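Local structure of carbohydrate binding module (Escherichia coli, 2XFD) at residues V62-I67 and I106-V111. The protein binds cellobiose and probably xylan in a calcium-dependent manner, as a carbohydrate-binding module. Residues are numbered along the deposited sequence; the frame is centred on the assembly and turned at random.
Sequences VQVDYI and ISFGNV. With CA (calcium ion), chain D.
Ile67 lies along one face of the Phe108 ring. Its CG2 sits 3.9 Å from the centroid of that ring and 15° off the normal, the geometry of a CH-pi contact, displaced somewhat toward the rim at CZ. The other branch follows the ring back to its root: CG1 passes over the CD2 side, and CD1 of Ile67 ends 3.5 Å from Phe108 CG. With CG1 of Ile67 set between the backbone N and the carbonyl carbon (chi1 73°) and the chain then extended, both branches meet the same face. Val64 adds a looser touch, its CG1 4.2 Å from Phe108 CZ and oblique to the ring. Three residues earlier on one strand and two on the other, Val64 and Ile106 meet tip to tip, Ile106 CD1 standing 4.0 Å from Val64 CB. Replacing Phe108 with an alanine is likely to open a gap against Ile67 and Val64, leaving both branches of Ile67 without the ring face they lie on.

No hydrogen bond links the segments; their strand axes run 9.4 Å apart at closest and 8° from parallel, a spacing consistent with strands from two facing sheets. Val51 and Ile49 of strand 48-53 extend the apolar layer, touching Phe108 and Ile67 respectively, while Val7 also packs on Ile67. Arg74 hydrogen-bonds the carbonyls of Phe108, Asn110 and Val111. Non-extended torsions at Asp65 interrupt the alternation: Asp65 and Tyr66 both turn away from this core. On that outer side Asp65 binds calcium through OD1 (2.3 Å) and O (2.5 Å), with Gln75, Glu77, Glu98 and a water; the glycan-pocket calcium is a separate ion. Between these two segments, then, cohesion rests on dispersion and hydrophobic burial.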
loop_
_atom_site.group_PDB
_atom_site.type_symbol
_atom_site.label_atom_id
_atom_site.label_comp_id
_atom_site.label_asym_id
_atom_site.label_seq_id
_atom_site.Cartn_x
_atom_site.Cartn_y
_atom_site.Cartn_z
ATOM N N VAL A 62 -0.191 -5.734 6.721
ATOM C CA VAL A 62 -1.081 -5.308 5.633
ATOM C C VAL A 62 -0.845 -6.164 4.405
ATOM O O VAL A 62 0.308 -6.462 4.039
ATOM C CB VAL A 62 -0.851 -3.838 5.325
ATOM C CG1 VAL A 62 -1.585 -3.407 4.056
ATOM C CG2 VAL A 62 -1.274 -2.957 6.530
ATOM N N GLN A 63 -1.927 -6.536 3.740
ATOM C CA GLN A 63 -1.887 -7.203 2.428
ATOM C C GLN A 63 -2.602 -6.259 1.446
ATOM O O GLN A 63 -3.789 -6.020 1.588
ATOM C CB GLN A 63 -2.518 -8.573 2.469
ATOM C CG GLN A 63 -2.344 -9.369 1.197
ATOM C CD GLN A 63 -3.135 -10.649 1.139
ATOM O OE1 GLN A 63 -3.970 -10.953 1.980
ATOM N NE2 GLN A 63 -2.854 -11.437 0.187
ATOM N N VAL A 64 -1.863 -5.778 0.447
ATOM C CA VAL A 64 -2.399 -4.943 -0.630
ATOM C C VAL A 64 -2.537 -5.798 -1.846
ATOM O O VAL A 64 -1.574 -6.329 -2.355
ATOM C CB VAL A 64 -1.439 -3.722 -0.900
ATOM C CG1 VAL A 64 -2.071 -2.852 -1.988
ATOM C CG2 VAL A 64 -1.119 -2.957 0.325
ATOM N N ASP A 65 -3.752 -5.962 -2.316
ATOM C CA ASP A 65 -3.972 -6.737 -3.528
ATOM C C ASP A 65 -3.438 -6.011 -4.760
ATOM O O ASP A 65 -2.621 -6.549 -5.546
ATOM C CB ASP A 65 -5.453 -7.125 -3.702
ATOM C CG ASP A 65 -5.709 -8.186 -4.726
ATOM O OD1 ASP A 65 -4.808 -8.569 -5.453
ATOM O OD2 ASP A 65 -6.880 -8.645 -4.803
ATOM N N TYR A 66 -3.884 -4.795 -4.945
ATOM C CA TYR A 66 -3.639 -4.000 -6.109
ATOM C C TYR A 66 -4.107 -2.579 -5.824
ATOM O O TYR A 66 -4.828 -2.325 -4.858
ATOM C CB TYR A 66 -4.299 -4.568 -7.403
ATOM C CG TYR A 66 -5.806 -4.730 -7.302
ATOM C CD1 TYR A 66 -6.661 -3.676 -7.377
ATOM C CD2 TYR A 66 -6.360 -5.986 -7.171
ATOM C CE1 TYR A 66 -8.042 -3.845 -7.350
ATOM C CE2 TYR A 66 -7.714 -6.168 -7.120
ATOM C CZ TYR A 66 -8.552 -5.087 -7.201
ATOM O OH TYR A 66 -9.933 -5.287 -7.128
ATOM N N ILE A 67 -3.743 -1.677 -6.737
ATOM C CA ILE A 67 -4.417 -0.408 -6.863
ATOM C C ILE A 67 -4.974 -0.316 -8.276
ATOM O O ILE A 67 -4.576 -1.034 -9.184
ATOM C CB ILE A 67 -3.527 0.829 -6.511
ATOM C CG1 ILE A 67 -2.502 1.114 -7.590
ATOM C CG2 ILE A 67 -2.912 0.623 -5.154
ATOM C CD1 ILE A 67 -1.737 2.387 -7.335
ATOM N N ILE A 106 4.735 0.178 -0.709
ATOM C CA ILE A 106 4.809 -0.357 -2.071
ATOM C C ILE A 106 4.726 0.804 -3.013
ATOM O O ILE A 106 3.802 1.633 -2.895
ATOM C CB ILE A 106 3.724 -1.399 -2.359
ATOM C CG1 ILE A 106 3.728 -2.491 -1.308
ATOM C CG2 ILE A 106 3.920 -1.941 -3.749
ATOM C CD1 ILE A 106 2.572 -3.425 -1.342
ATOM N N SER A 107 5.648 0.908 -3.966
ATOM C CA SER A 107 5.609 1.935 -4.989
ATOM C C SER A 107 4.980 1.403 -6.239
ATOM O O SER A 107 5.321 0.358 -6.736
ATOM C CB SER A 107 7.007 2.388 -5.352
ATOM O OG SER A 107 6.992 3.300 -6.418
ATOM N N PHE A 108 4.011 2.169 -6.784
ATOM C CA PHE A 108 3.250 1.778 -7.968
ATOM C C PHE A 108 3.578 2.645 -9.188
ATOM O O PHE A 108 2.895 2.608 -10.189
ATOM C CB PHE A 108 1.743 1.819 -7.706
ATOM C CG PHE A 108 1.307 0.778 -6.706
ATOM C CD1 PHE A 108 1.358 0.998 -5.357
ATOM C CD2 PHE A 108 0.805 -0.425 -7.128
ATOM C CE1 PHE A 108 0.958 0.040 -4.465
ATOM C CE2 PHE A 108 0.371 -1.376 -6.261
ATOM C CZ PHE A 108 0.447 -1.169 -4.909
ATOM N N GLY A 109 4.672 3.368 -9.129
ATOM C CA GLY A 109 5.064 4.235 -10.258
ATOM C C GLY A 109 4.237 5.508 -10.263
ATOM O O GLY A 109 3.420 5.778 -9.413
ATOM N N ASN A 110 4.503 6.346 -11.263
ATOM C CA ASN A 110 3.807 7.613 -11.367
ATOM C C ASN A 110 2.335 7.472 -11.765
ATOM O O ASN A 110 1.928 6.471 -12.349
ATOM C CB ASN A 110 4.488 8.496 -12.448
ATOM C CG ASN A 110 5.893 8.923 -12.040
ATOM O OD1 ASN A 110 6.669 9.281 -12.966
ATOM N ND2 ASN A 110 6.230 8.957 -10.821
ATOM N N VAL A 111 1.577 8.459 -11.359
ATOM C CA VAL A 111 0.174 8.449 -11.728
ATOM C C VAL A 111 -0.021 8.299 -13.185
ATOM O O VAL A 111 -0.756 7.491 -13.730
ATOM C CB VAL A 111 -0.604 9.719 -11.173
ATOM C CG1 VAL A 111 -2.050 9.789 -11.679
ATOM C CG2 VAL A 111 -0.523 9.813 -9.703
HETATM CA CA CA D . -2.657 -8.918 -6.257
HETATM O O HOH W 1 -3.911 -10.777 -7.043
#